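PDB 5EJJ: Ufm1-specific protease from Caenorhabditis elegans, which cleaves the peptide bond at the C-terminal glycine of the ubiquitin-like modifier UFM1, acting as a thiol protease of the C78 family. Local coordinates for residues G377-D387 / R399-L410. Residues are numbered along the deposited sequence; the frame is centred on the assembly and turned at random.
Sequences GPYNYHHYMQD and RSFQTIWSWFIL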
loop_
_atom_site.group_PDB
_atom_site.type_symbol
_atom_site.label_atom_id
_atom_site.label_comp_id
_atom_site.label_asym_id
_atom_site.label_seq_id
_atom_site.Cartn_x
_atom_site.Cartn_y
_atom_site.Cartn_z
ATOM N N GLY A 377 -0.661 -9.620 -3.728
ATOM C CA GLY A 377 -0.693 -8.551 -2.735
ATOM C C GLY A 377 0.107 -8.848 -1.474
ATOM O O GLY A 377 1.035 -9.654 -1.505
ATOM N N PRO A 378 -0.231 -8.187 -0.352
ATOM C CA PRO A 378 0.345 -8.486 0.976
ATOM C C PRO A 378 -0.451 -9.535 1.800
ATOM O O PRO A 378 -1.624 -9.773 1.517
ATOM C CB PRO A 378 0.278 -7.126 1.681
ATOM C CG PRO A 378 -0.982 -6.556 1.168
ATOM C CD PRO A 378 -1.038 -6.954 -0.317
ATOM N N TYR A 379 0.189 -10.111 2.818
ATOM C CA TYR A 379 -0.402 -11.133 3.688
ATOM C C TYR A 379 0.374 -11.091 5.008
ATOM O O TYR A 379 1.412 -10.438 5.084
ATOM C CB TYR A 379 -0.232 -12.525 3.056
ATOM C CG TYR A 379 1.223 -12.826 2.797
ATOM C CD1 TYR A 379 2.008 -13.434 3.762
ATOM C CD2 TYR A 379 1.826 -12.434 1.613
ATOM C CE1 TYR A 379 3.342 -13.666 3.549
ATOM C CE2 TYR A 379 3.167 -12.663 1.383
ATOM C CZ TYR A 379 3.927 -13.278 2.355
ATOM O OH TYR A 379 5.272 -13.504 2.130
ATOM N N ASN A 380 -0.098 -11.802 6.034
ATOM C CA ASN A 380 0.699 -11.998 7.258
ATOM C C ASN A 380 1.216 -13.428 7.406
ATOM O O ASN A 380 0.733 -14.347 6.749
ATOM C CB ASN A 380 -0.073 -11.622 8.526
ATOM C CG ASN A 380 -0.210 -10.124 8.711
ATOM O OD1 ASN A 380 0.758 -9.372 8.535
ATOM N ND2 ASN A 380 -1.422 -9.677 9.064
ATOM N N TYR A 381 2.190 -13.608 8.290
ATOM C CA TYR A 381 2.782 -14.915 8.542
ATOM C C TYR A 381 2.244 -15.487 9.845
ATOM O O TYR A 381 2.651 -15.058 10.920
ATOM C CB TYR A 381 4.299 -14.776 8.639
ATOM C CG TYR A 381 5.053 -16.073 8.830
ATOM C CD1 TYR A 381 4.459 -17.299 8.553
ATOM C CD2 TYR A 381 6.364 -16.068 9.292
ATOM C CE1 TYR A 381 5.143 -18.480 8.735
ATOM C CE2 TYR A 381 7.057 -17.241 9.470
ATOM C CZ TYR A 381 6.445 -18.446 9.192
ATOM O OH TYR A 381 7.138 -19.624 9.372
ATOM N N HIS A 382 1.334 -16.453 9.748
ATOM C CA HIS A 382 0.864 -17.180 10.923
ATOM C C HIS A 382 1.570 -18.530 11.029
ATOM O O HIS A 382 1.985 -19.109 10.021
ATOM C CB HIS A 382 -0.642 -17.401 10.867
ATOM C CG HIS A 382 -1.429 -16.149 10.651
ATOM N ND1 HIS A 382 -2.314 -15.655 11.588
ATOM C CD2 HIS A 382 -1.479 -15.297 9.599
ATOM C CE1 HIS A 382 -2.877 -14.556 11.122
ATOM N NE2 HIS A 382 -2.384 -14.313 9.918
ATOM N N HIS A 383 1.684 -19.028 12.257
ATOM C CA HIS A 383 2.459 -20.231 12.559
ATOM C C HIS A 383 2.081 -20.836 13.919
ATOM O O HIS A 383 1.096 -20.438 14.543
ATOM C CB HIS A 383 3.947 -19.897 12.540
ATOM C CG HIS A 383 4.252 -18.539 13.095
ATOM N ND1 HIS A 383 3.797 -18.127 14.325
ATOM C CD2 HIS A 383 4.940 -17.497 12.573
ATOM C CE1 HIS A 383 4.191 -16.882 14.545
ATOM N NE2 HIS A 383 4.898 -16.484 13.504
ATOM N N TYR A 384 2.879 -21.796 14.377
ATOM C CA TYR A 384 2.674 -22.420 15.686
ATOM C C TYR A 384 2.888 -21.414 16.832
ATOM O O TYR A 384 3.457 -20.346 16.621
ATOM C CB TYR A 384 3.625 -23.619 15.850
ATOM C CG TYR A 384 3.243 -24.855 15.062
ATOM C CD1 TYR A 384 2.006 -24.951 14.441
ATOM C CD2 TYR A 384 4.112 -25.934 14.956
ATOM C CE1 TYR A 384 1.641 -26.084 13.727
ATOM C CE2 TYR A 384 3.757 -27.076 14.243
ATOM C CZ TYR A 384 2.515 -27.142 13.631
ATOM O OH TYR A 384 2.136 -28.264 12.920
ATOM N N MET A 385 2.419 -21.757 18.032
ATOM C CA MET A 385 2.693 -20.983 19.258
ATOM C C MET A 385 2.364 -19.484 19.163
ATOM O O MET A 385 3.111 -18.645 19.673
ATOM C CB MET A 385 4.157 -21.161 19.697
ATOM C CG MET A 385 4.738 -22.568 19.498
ATOM S SD MET A 385 3.705 -23.939 20.082
ATOM C CE MET A 385 4.827 -25.309 19.816
ATOM N N GLN A 386 1.244 -19.154 18.527
ATOM C CA GLN A 386 0.949 -17.765 18.198
ATOM C C GLN A 386 -0.091 -17.111 19.104
ATOM O O GLN A 386 0.248 -16.255 19.927
ATOM C CB GLN A 386 0.541 -17.624 16.726
ATOM C CG GLN A 386 1.054 -16.343 16.073
ATOM C CD GLN A 386 0.650 -16.210 14.619
ATOM O OE1 GLN A 386 1.431 -15.746 13.792
ATOM N NE2 GLN A 386 -0.582 -16.602 14.303
ATOM N N ASP A 387 -1.352 -17.506 18.961
ATOM C CA ASP A 387 -2.433 -16.862 19.708
ATOM C C ASP A 387 -2.461 -17.309 21.168
ATOM O O ASP A 387 -3.529 -17.373 21.783
ATOM C CB ASP A 387 -3.787 -17.141 19.051
ATOM C CG ASP A 387 -3.740 -17.005 17.542
ATOM O OD1 ASP A 387 -2.926 -16.183 17.056
ATOM O OD2 ASP A 387 -4.507 -17.723 16.848
ATOM N N ARG A 399 -2.854 -22.747 10.383
ATOM C CA ARG A 399 -1.981 -21.609 10.201
ATOM C C ARG A 399 -1.972 -21.150 8.745
ATOM O O ARG A 399 -2.078 -19.950 8.473
ATOM C CB ARG A 399 -0.568 -21.952 10.690
ATOM C CG ARG A 399 -0.528 -22.338 12.164
ATOM C CD ARG A 399 -1.490 -21.460 12.952
ATOM N NE ARG A 399 -1.219 -21.435 14.385
ATOM C CZ ARG A 399 -1.641 -20.471 15.200
ATOM N NH1 ARG A 399 -2.334 -19.446 14.717
ATOM N NH2 ARG A 399 -1.350 -20.518 16.493
ATOM N N SER A 400 -1.860 -22.100 7.815
ATOM C CA SER A 400 -1.897 -21.769 6.393
ATOM C C SER A 400 -3.244 -21.197 6.022
ATOM O O SER A 400 -3.350 -20.357 5.130
ATOM C CB SER A 400 -1.618 -22.988 5.528
ATOM O OG SER A 400 -0.232 -23.222 5.479
ATOM N N PHE A 401 -4.275 -21.666 6.706
ATOM C CA PHE A 401 -5.606 -21.142 6.487
ATOM C C PHE A 401 -5.627 -19.688 6.920
ATOM O O PHE A 401 -6.195 -18.831 6.243
ATOM C CB PHE A 401 -6.631 -21.927 7.291
ATOM C CG PHE A 401 -7.971 -21.302 7.300
ATOM C CD1 PHE A 401 -8.832 -21.471 6.225
ATOM C CD2 PHE A 401 -8.371 -20.531 8.365
ATOM C CE1 PHE A 401 -10.082 -20.895 6.214
ATOM C CE2 PHE A 401 -9.619 -19.942 8.363
ATOM C CZ PHE A 401 -10.480 -20.126 7.278
ATOM N N GLN A 402 -4.997 -19.430 8.059
ATOM C CA GLN A 402 -4.920 -18.090 8.621
ATOM C C GLN A 402 -4.137 -17.131 7.714
ATOM O O GLN A 402 -4.580 -16.000 7.449
ATOM C CB GLN A 402 -4.338 -18.142 10.039
ATOM C CG GLN A 402 -5.334 -18.650 11.082
ATOM C CD GLN A 402 -4.750 -18.663 12.477
ATOM O OE1 GLN A 402 -3.539 -18.811 12.646
ATOM N NE2 GLN A 402 -5.607 -18.496 13.492
ATOM N N THR A 403 -2.986 -17.587 7.233
ATOM C CA THR A 403 -2.260 -16.838 6.225
ATOM C C THR A 403 -3.169 -16.507 5.043
ATOM O O THR A 403 -3.358 -15.350 4.723
ATOM C CB THR A 403 -1.020 -17.581 5.742
ATOM O OG1 THR A 403 -0.076 -17.684 6.817
ATOM C CG2 THR A 403 -0.389 -16.834 4.580
ATOM N N ILE A 404 -3.776 -17.504 4.421
ATOM C CA ILE A 404 -4.690 -17.222 3.318
ATOM C C ILE A 404 -5.754 -16.211 3.728
ATOM O O ILE A 404 -6.200 -15.397 2.920
ATOM C CB ILE A 404 -5.357 -18.512 2.783
ATOM C CG1 ILE A 404 -4.296 -19.455 2.225
ATOM C CG2 ILE A 404 -6.377 -18.215 1.687
ATOM C CD1 ILE A 404 -4.851 -20.767 1.813
ATOM N N TRP A 405 -6.149 -16.239 4.993
ATOM C CA TRP A 405 -7.202 -15.336 5.439
ATOM C C TRP A 405 -6.656 -13.928 5.479
ATOM O O TRP A 405 -7.250 -13.005 4.914
ATOM C CB TRP A 405 -7.751 -15.723 6.815
ATOM C CG TRP A 405 -8.990 -14.948 7.196
ATOM C CD1 TRP A 405 -9.046 -13.649 7.591
ATOM C CD2 TRP A 405 -10.343 -15.428 7.208
ATOM N NE1 TRP A 405 -10.343 -13.286 7.849
ATOM C CE2 TRP A 405 -11.161 -14.360 7.621
ATOM C CE3 TRP A 405 -10.940 -16.658 6.920
ATOM C CZ2 TRP A 405 -12.542 -14.479 7.751
ATOM C CZ3 TRP A 405 -12.316 -16.775 7.055
ATOM C CH2 TRP A 405 -13.099 -15.693 7.472
ATOM N N SER A 406 -5.512 -13.776 6.136
ATOM C CA SER A 406 -4.902 -12.469 6.292
ATOM C C SER A 406 -4.718 -11.791 4.936
ATOM O O SER A 406 -4.873 -10.573 4.816
ATOM C CB SER A 406 -3.575 -12.582 7.032
ATOM O OG SER A 406 -2.534 -12.970 6.158
ATOM N N TRP A 407 -4.417 -12.573 3.907
ATOM C CA TRP A 407 -4.277 -11.994 2.576
ATOM C C TRP A 407 -5.580 -11.351 2.150
ATOM O O TRP A 407 -5.571 -10.316 1.502
ATOM C CB TRP A 407 -3.837 -13.031 1.550
ATOM C CG TRP A 407 -3.635 -12.514 0.161
ATOM C CD1 TRP A 407 -2.448 -12.283 -0.447
ATOM C CD2 TRP A 407 -4.649 -12.196 -0.808
ATOM N NE1 TRP A 407 -2.649 -11.828 -1.731
ATOM C CE2 TRP A 407 -3.994 -11.764 -1.972
ATOM C CE3 TRP A 407 -6.045 -12.227 -0.802
ATOM C CZ2 TRP A 407 -4.683 -11.371 -3.113
ATOM C CZ3 TRP A 407 -6.727 -11.825 -1.951
ATOM C CH2 TRP A 407 -6.045 -11.411 -3.083
ATOM N N PHE A 408 -6.706 -11.949 2.519
ATOM C CA PHE A 408 -7.999 -11.393 2.115
ATOM C C PHE A 408 -8.402 -10.083 2.834
ATOM O O PHE A 408 -9.164 -9.272 2.278
ATOM C CB PHE A 408 -9.108 -12.459 2.164
ATOM C CG PHE A 408 -9.158 -13.329 0.934
ATOM C CD1 PHE A 408 -8.474 -14.537 0.893
ATOM C CD2 PHE A 408 -9.874 -12.924 -0.192
ATOM C CE1 PHE A 408 -8.508 -15.326 -0.247
ATOM C CE2 PHE A 408 -9.911 -13.707 -1.343
ATOM C CZ PHE A 408 -9.224 -14.906 -1.372
ATOM N N ILE A 409 -7.902 -9.854 4.046
ATOM C CA ILE A 409 -8.154 -8.553 4.638
ATOM C C ILE A 409 -7.150 -7.529 4.120
ATOM O O ILE A 409 -7.538 -6.481 3.583
ATOM C CB ILE A 409 -8.281 -8.569 6.178
ATOM C CG1 ILE A 409 -7.125 -9.302 6.836
ATOM C CG2 ILE A 409 -9.574 -9.275 6.595
ATOM C CD1 ILE A 409 -7.548 -9.971 8.165
ATOM N N LEU A 410 -5.865 -7.863 4.186
ATOM C CA LEU A 410 -4.818 -6.959 3.708
ATOM C C LEU A 410 -4.959 -6.565 2.234
ATOM O O LEU A 410 -4.173 -5.758 1.730
ATOM C CB LEU A 410 -3.434 -7.551 3.962
ATOM C CG LEU A 410 -2.848 -7.129 5.310
ATOM C CD1 LEU A 410 -3.889 -7.233 6.391
ATOM C CD2 LEU A 410 -1.635 -7.947 5.695
#
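Asn380 and Ser406 make the firm polar link between the loop 377-387, extended as far as Tyr384, and the helix alongside: backbone N of Asn380 gives a nearly straight hydrogen bond (170°) to OG of Ser406, 2.7 Å long. Ser406 holds OG between its own N and carbonyl carbon (chi1 81°), from where the hydroxyl also donates to Thr403 O one turn back. Thr403 OG1 lies 3.4 Å from Asn380 O, at best a weak bond.

Charge gathers at the other end. Arg399, its chain bent at chi2 (-39°), passes close to the backbone of His383 and reaches a weak salt bridge, NH1 to OD2 of Asp387, the carboxylate meeting the guanidinium at its edge. NE pairs with Asp391. With an alanine at this position, Asp391 would probably lose a salt bridge and Asp387 a weaker one.

The remaining contacts are van der Waals in kind. Gln402 CB sits over one face of the His382 ring, a CH-pi contact 3.7 Å from the centroid, and Ser406 CB meets that ring's edge. Farther along, Pro378 CG packs on Leu410 CB, and Tyr379 CB on Trp407 CB.

The loop thus lies along helix 396-409, which starts at Cys396, the probable nucleophile. Tyr384 reaches Cys396 and His522, its probable active-site partner, Tyr379 and Tyr381 lean on strand 514-519, and Phe401 packs on helix 447-457.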